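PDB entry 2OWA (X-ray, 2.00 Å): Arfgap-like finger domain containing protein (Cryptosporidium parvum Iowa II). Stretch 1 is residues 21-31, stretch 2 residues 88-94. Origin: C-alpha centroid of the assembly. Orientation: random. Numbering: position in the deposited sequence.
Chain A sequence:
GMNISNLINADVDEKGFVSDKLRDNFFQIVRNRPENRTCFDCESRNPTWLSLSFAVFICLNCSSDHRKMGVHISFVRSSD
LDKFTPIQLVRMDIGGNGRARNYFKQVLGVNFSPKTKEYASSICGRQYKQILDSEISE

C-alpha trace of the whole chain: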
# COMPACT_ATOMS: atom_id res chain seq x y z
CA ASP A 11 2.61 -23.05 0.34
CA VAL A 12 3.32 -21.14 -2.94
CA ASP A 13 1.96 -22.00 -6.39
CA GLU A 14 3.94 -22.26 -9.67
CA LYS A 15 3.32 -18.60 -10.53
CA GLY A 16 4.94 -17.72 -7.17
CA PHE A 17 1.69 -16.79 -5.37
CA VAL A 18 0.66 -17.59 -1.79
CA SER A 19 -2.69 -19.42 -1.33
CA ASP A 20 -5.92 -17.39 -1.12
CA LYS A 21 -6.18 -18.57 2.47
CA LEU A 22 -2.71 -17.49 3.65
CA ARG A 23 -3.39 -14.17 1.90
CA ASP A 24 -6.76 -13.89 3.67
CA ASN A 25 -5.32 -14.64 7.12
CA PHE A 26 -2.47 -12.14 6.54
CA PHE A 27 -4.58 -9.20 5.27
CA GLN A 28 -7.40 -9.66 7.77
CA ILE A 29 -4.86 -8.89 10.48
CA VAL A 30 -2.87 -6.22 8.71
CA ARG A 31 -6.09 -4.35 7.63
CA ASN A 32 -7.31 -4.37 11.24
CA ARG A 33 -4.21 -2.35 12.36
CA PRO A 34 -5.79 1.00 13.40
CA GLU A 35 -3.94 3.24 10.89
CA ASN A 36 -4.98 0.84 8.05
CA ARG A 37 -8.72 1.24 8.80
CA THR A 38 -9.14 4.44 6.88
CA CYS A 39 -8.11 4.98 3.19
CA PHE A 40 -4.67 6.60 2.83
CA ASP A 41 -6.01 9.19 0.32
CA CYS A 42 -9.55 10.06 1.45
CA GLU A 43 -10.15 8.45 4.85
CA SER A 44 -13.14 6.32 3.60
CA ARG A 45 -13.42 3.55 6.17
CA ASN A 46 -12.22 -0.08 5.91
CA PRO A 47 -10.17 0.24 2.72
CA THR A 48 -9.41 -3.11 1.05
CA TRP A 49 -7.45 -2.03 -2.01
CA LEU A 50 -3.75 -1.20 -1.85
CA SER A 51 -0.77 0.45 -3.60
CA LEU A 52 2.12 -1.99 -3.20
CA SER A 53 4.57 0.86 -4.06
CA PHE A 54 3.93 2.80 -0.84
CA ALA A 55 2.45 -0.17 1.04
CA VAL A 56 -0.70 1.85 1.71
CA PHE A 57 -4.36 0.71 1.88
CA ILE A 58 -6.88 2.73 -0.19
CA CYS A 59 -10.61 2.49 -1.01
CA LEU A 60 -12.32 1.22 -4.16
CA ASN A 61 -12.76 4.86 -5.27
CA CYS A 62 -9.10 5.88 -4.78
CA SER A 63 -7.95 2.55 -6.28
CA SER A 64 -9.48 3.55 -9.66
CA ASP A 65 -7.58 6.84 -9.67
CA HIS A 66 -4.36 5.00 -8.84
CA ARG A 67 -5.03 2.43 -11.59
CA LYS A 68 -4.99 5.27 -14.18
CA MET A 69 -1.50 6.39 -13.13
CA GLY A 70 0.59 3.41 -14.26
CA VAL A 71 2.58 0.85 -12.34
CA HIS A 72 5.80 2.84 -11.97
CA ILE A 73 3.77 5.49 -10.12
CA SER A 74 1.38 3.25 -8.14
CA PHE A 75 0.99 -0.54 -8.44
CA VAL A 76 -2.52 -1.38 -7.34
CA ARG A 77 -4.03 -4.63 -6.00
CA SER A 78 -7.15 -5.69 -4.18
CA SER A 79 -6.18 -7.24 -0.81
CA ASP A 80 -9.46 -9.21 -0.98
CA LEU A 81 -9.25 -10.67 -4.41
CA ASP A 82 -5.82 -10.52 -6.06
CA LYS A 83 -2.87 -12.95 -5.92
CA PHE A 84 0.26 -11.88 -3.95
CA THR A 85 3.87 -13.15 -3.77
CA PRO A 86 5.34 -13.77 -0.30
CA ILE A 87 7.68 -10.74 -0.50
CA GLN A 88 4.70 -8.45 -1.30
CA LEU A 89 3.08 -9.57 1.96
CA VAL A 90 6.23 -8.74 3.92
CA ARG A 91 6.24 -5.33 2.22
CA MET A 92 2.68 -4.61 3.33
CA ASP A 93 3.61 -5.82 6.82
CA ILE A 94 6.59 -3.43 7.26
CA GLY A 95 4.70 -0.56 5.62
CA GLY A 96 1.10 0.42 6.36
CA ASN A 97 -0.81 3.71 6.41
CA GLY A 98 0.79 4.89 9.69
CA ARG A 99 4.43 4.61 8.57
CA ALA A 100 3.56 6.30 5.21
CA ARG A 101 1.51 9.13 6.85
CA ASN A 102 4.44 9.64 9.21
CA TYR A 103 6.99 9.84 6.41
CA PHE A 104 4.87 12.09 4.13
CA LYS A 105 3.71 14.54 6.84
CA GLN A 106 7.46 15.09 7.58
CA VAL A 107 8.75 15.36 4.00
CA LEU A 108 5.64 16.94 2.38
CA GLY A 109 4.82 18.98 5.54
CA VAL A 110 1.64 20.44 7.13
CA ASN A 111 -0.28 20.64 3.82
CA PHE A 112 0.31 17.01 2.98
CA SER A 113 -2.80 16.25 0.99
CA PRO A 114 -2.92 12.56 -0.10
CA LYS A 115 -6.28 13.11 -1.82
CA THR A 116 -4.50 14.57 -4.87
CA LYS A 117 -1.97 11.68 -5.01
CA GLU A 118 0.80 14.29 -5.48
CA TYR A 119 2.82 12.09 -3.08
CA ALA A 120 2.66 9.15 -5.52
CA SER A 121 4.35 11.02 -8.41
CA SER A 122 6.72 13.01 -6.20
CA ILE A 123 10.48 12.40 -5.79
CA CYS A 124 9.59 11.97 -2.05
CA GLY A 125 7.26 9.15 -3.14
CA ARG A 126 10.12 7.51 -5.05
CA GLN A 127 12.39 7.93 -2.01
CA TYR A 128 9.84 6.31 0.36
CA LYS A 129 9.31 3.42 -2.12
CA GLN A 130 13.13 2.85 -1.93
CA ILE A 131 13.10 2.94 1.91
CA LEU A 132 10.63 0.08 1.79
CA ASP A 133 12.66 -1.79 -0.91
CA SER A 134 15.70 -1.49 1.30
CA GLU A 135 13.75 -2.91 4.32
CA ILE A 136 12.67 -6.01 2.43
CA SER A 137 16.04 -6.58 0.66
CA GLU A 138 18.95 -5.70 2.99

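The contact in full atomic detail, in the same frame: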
# COMPACT_ATOMS: atom_id res chain seq x y z
N LYS A 21 -5.86 -18.42 1.07
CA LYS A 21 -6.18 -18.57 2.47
C LYS A 21 -5.08 -17.91 3.33
O LYS A 21 -5.38 -17.20 4.29
CB LYS A 21 -6.30 -20.07 2.78
CG LYS A 21 -6.28 -20.47 4.25
CD LYS A 21 -6.80 -21.89 4.41
CE LYS A 21 -6.37 -22.50 5.75
NZ LYS A 21 -4.94 -22.95 5.66
N LEU A 22 -3.83 -18.17 3.00
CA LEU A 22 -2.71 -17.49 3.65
C LEU A 22 -2.83 -15.97 3.46
O LEU A 22 -2.70 -15.21 4.41
CB LEU A 22 -1.38 -18.02 3.13
CG LEU A 22 -0.16 -17.59 3.94
CD1 LEU A 22 0.90 -18.65 3.87
CD2 LEU A 22 0.40 -16.28 3.43
N ARG A 23 -3.09 -15.56 2.23
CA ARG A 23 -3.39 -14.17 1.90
C ARG A 23 -4.50 -13.60 2.79
O ARG A 23 -4.37 -12.53 3.39
CB ARG A 23 -3.80 -14.11 0.44
CG ARG A 23 -3.56 -12.80 -0.22
CD ARG A 23 -4.81 -12.01 -0.45
NE ARG A 23 -5.71 -12.62 -1.42
CZ ARG A 23 -6.89 -13.11 -1.11
NH1 ARG A 23 -7.28 -13.02 0.14
NH2 ARG A 23 -7.70 -13.67 -2.02
N ASP A 24 -5.62 -14.32 2.86
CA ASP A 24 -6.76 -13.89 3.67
C ASP A 24 -6.40 -13.70 5.13
O ASP A 24 -6.72 -12.67 5.69
CB ASP A 24 -7.90 -14.91 3.57
CG ASP A 24 -8.68 -14.79 2.28
OD1 ASP A 24 -8.46 -13.84 1.52
OD2 ASP A 24 -9.57 -15.65 2.05
N ASN A 25 -5.76 -14.71 5.73
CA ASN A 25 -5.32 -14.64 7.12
C ASN A 25 -4.34 -13.49 7.35
O ASN A 25 -4.41 -12.81 8.40
CB ASN A 25 -4.68 -15.97 7.54
CG ASN A 25 -5.71 -17.11 7.59
OD1 ASN A 25 -6.93 -16.87 7.45
ND2 ASN A 25 -5.23 -18.34 7.81
N PHE A 26 -3.42 -13.28 6.40
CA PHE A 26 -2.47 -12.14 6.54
C PHE A 26 -3.21 -10.78 6.50
O PHE A 26 -3.06 -9.96 7.39
CB PHE A 26 -1.43 -12.18 5.42
CG PHE A 26 -0.56 -10.96 5.37
CD1 PHE A 26 0.52 -10.83 6.23
CD2 PHE A 26 -0.88 -9.90 4.50
CE1 PHE A 26 1.34 -9.67 6.18
CE2 PHE A 26 -0.09 -8.76 4.45
CZ PHE A 26 1.00 -8.63 5.30
N PHE A 27 -3.96 -10.53 5.44
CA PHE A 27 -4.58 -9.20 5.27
C PHE A 27 -5.69 -8.87 6.27
O PHE A 27 -5.93 -7.72 6.59
CB PHE A 27 -5.07 -9.02 3.84
CG PHE A 27 -3.98 -8.63 2.88
CD1 PHE A 27 -3.24 -7.47 3.08
CD2 PHE A 27 -3.70 -9.42 1.78
CE1 PHE A 27 -2.26 -7.11 2.20
CE2 PHE A 27 -2.71 -9.04 0.87
CZ PHE A 27 -1.98 -7.91 1.10
N GLN A 28 -6.38 -9.88 6.77
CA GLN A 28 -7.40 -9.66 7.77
C GLN A 28 -6.78 -9.00 9.01
O GLN A 28 -7.32 -8.04 9.57
CB GLN A 28 -8.06 -10.98 8.12
CG GLN A 28 -9.15 -11.38 7.16
CD GLN A 28 -9.40 -12.89 7.14
OE1 GLN A 28 -9.12 -13.60 8.12
NE2 GLN A 28 -9.90 -13.40 6.01
N ILE A 29 -5.61 -9.48 9.39
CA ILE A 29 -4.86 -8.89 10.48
C ILE A 29 -4.30 -7.53 10.13
O ILE A 29 -4.52 -6.56 10.85
CB ILE A 29 -3.68 -9.78 10.91
CG1 ILE A 29 -4.18 -11.13 11.40
CG2 ILE A 29 -2.85 -9.06 11.97
CD1 ILE A 29 -5.29 -11.04 12.38
N VAL A 30 -3.58 -7.46 9.02
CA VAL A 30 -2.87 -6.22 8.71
C VAL A 30 -3.87 -5.07 8.45
O VAL A 30 -3.63 -3.96 8.83
CB VAL A 30 -1.83 -6.45 7.61
CG1 VAL A 30 -1.25 -5.13 7.14
CG2 VAL A 30 -0.71 -7.37 8.15
N ARG A 31 -5.04 -5.37 7.86
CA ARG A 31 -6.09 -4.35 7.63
C ARG A 31 -6.72 -3.85 8.92
O ARG A 31 -7.22 -2.73 8.95
CB ARG A 31 -7.21 -4.88 6.72
CG ARG A 31 -6.95 -4.70 5.24
CD ARG A 31 -8.21 -5.03 4.38
NE ARG A 31 -9.00 -6.17 4.88
CZ ARG A 31 -9.04 -7.40 4.34
NH1 ARG A 31 -8.30 -7.73 3.28
NH2 ARG A 31 -9.82 -8.32 4.89
N GLN A 88 5.64 -9.57 -1.24
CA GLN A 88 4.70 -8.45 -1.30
C GLN A 88 3.92 -8.39 0.02
O GLN A 88 3.47 -7.31 0.42
CB GLN A 88 3.72 -8.61 -2.48
CG GLN A 88 4.38 -8.48 -3.92
CD GLN A 88 3.39 -8.82 -5.01
OE1 GLN A 88 2.38 -9.49 -4.76
NE2 GLN A 88 3.68 -8.37 -6.24
N LEU A 89 3.71 -9.54 0.65
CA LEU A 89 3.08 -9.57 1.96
C LEU A 89 3.97 -8.94 2.99
O LEU A 89 3.51 -8.09 3.78
CB LEU A 89 2.63 -10.97 2.36
CG LEU A 89 1.69 -11.72 1.40
CD1 LEU A 89 1.18 -12.96 2.16
CD2 LEU A 89 0.48 -10.79 0.98
N VAL A 90 5.25 -9.30 2.97
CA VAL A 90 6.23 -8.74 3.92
C VAL A 90 6.25 -7.22 3.78
O VAL A 90 6.33 -6.49 4.78
CB VAL A 90 7.64 -9.28 3.65
CG1 VAL A 90 8.70 -8.57 4.59
CG2 VAL A 90 7.65 -10.83 3.78
N ARG A 91 6.20 -6.75 2.53
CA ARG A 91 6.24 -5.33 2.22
C ARG A 91 5.06 -4.60 2.84
O ARG A 91 5.24 -3.56 3.46
CB ARG A 91 6.30 -5.06 0.69
CG ARG A 91 6.29 -3.56 0.36
CD ARG A 91 6.34 -3.31 -1.13
NE ARG A 91 6.67 -1.93 -1.49
CZ ARG A 91 7.91 -1.50 -1.74
NH1 ARG A 91 8.94 -2.34 -1.67
NH2 ARG A 91 8.13 -0.25 -2.10
N MET A 92 3.85 -5.15 2.70
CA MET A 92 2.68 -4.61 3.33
C MET A 92 2.78 -4.60 4.87
O MET A 92 2.27 -3.71 5.53
CB MET A 92 1.44 -5.38 2.87
CG MET A 92 1.02 -5.13 1.41
SD MET A 92 0.98 -3.43 0.83
CE MET A 92 -0.31 -2.73 1.85
N ASP A 93 3.47 -5.61 5.40
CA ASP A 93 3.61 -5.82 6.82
C ASP A 93 4.53 -4.76 7.42
O ASP A 93 4.21 -4.19 8.48
CB ASP A 93 4.16 -7.23 7.09
CG ASP A 93 4.01 -7.67 8.56
OD1 ASP A 93 3.52 -6.87 9.40
OD2 ASP A 93 4.41 -8.83 8.86
N ILE A 94 5.64 -4.47 6.75
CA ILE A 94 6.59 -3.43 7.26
C ILE A 94 6.18 -2.00 6.93
O ILE A 94 6.71 -1.04 7.53
CB ILE A 94 8.06 -3.69 6.83
CG1 ILE A 94 8.20 -3.65 5.30
CG2 ILE A 94 8.58 -5.00 7.38
CD1 ILE A 94 8.79 -2.40 4.79

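Two helical stretches, 21-31 and 88-94, run nearly parallel (12° between axes, closest approach 10.7 Å) and pack through apolar side chains, with no hydrogen bond between them; the contact buries 346 Å² in total. Leu-89 has the largest covered area. Its chi1 m, chi2 t conformation spreads the two methyls: CD1 lies 3.6 Å from Leu-22 CD2, while CD2 lies 3.6 Å from Phe-27 CE2 and 3.9 Å from Phe-26 CD2. Phe-26, chi1 t with chi2 at 80°, points its CA-to-CB bond toward the other helix and lays a ring face over Leu-89, whose CB stands 4.0 Å from the ring centroid, 8° off the normal, a CH-pi contact. The flat ring also fits close to backbone, with Phe-26 CZ 3.0 Å from Leu-89 O, an oxygen that already accepts the helical bond from Asp-93 N. Along the ring edge lie Met-92 CB, 4.0 Å from Phe-26 CE2, and Asp-93 CB, 3.8 Å from Phe-26 CE1. Phe-27 starts sideways, but chi1 m brings its ring nearer, its edge meeting Met-92 CG at 3.9 Å from CE1. Met-92, m at all three chi angles, meets the rings with the base of its side chain: CB lies by Phe-26, chi1 m sets CG by Phe-27, and SD and CE lie beyond contact with either ring. Compact Val-30 (chi1 t) points toward the partner, placing CG1 4.1 Å from Met-92 O.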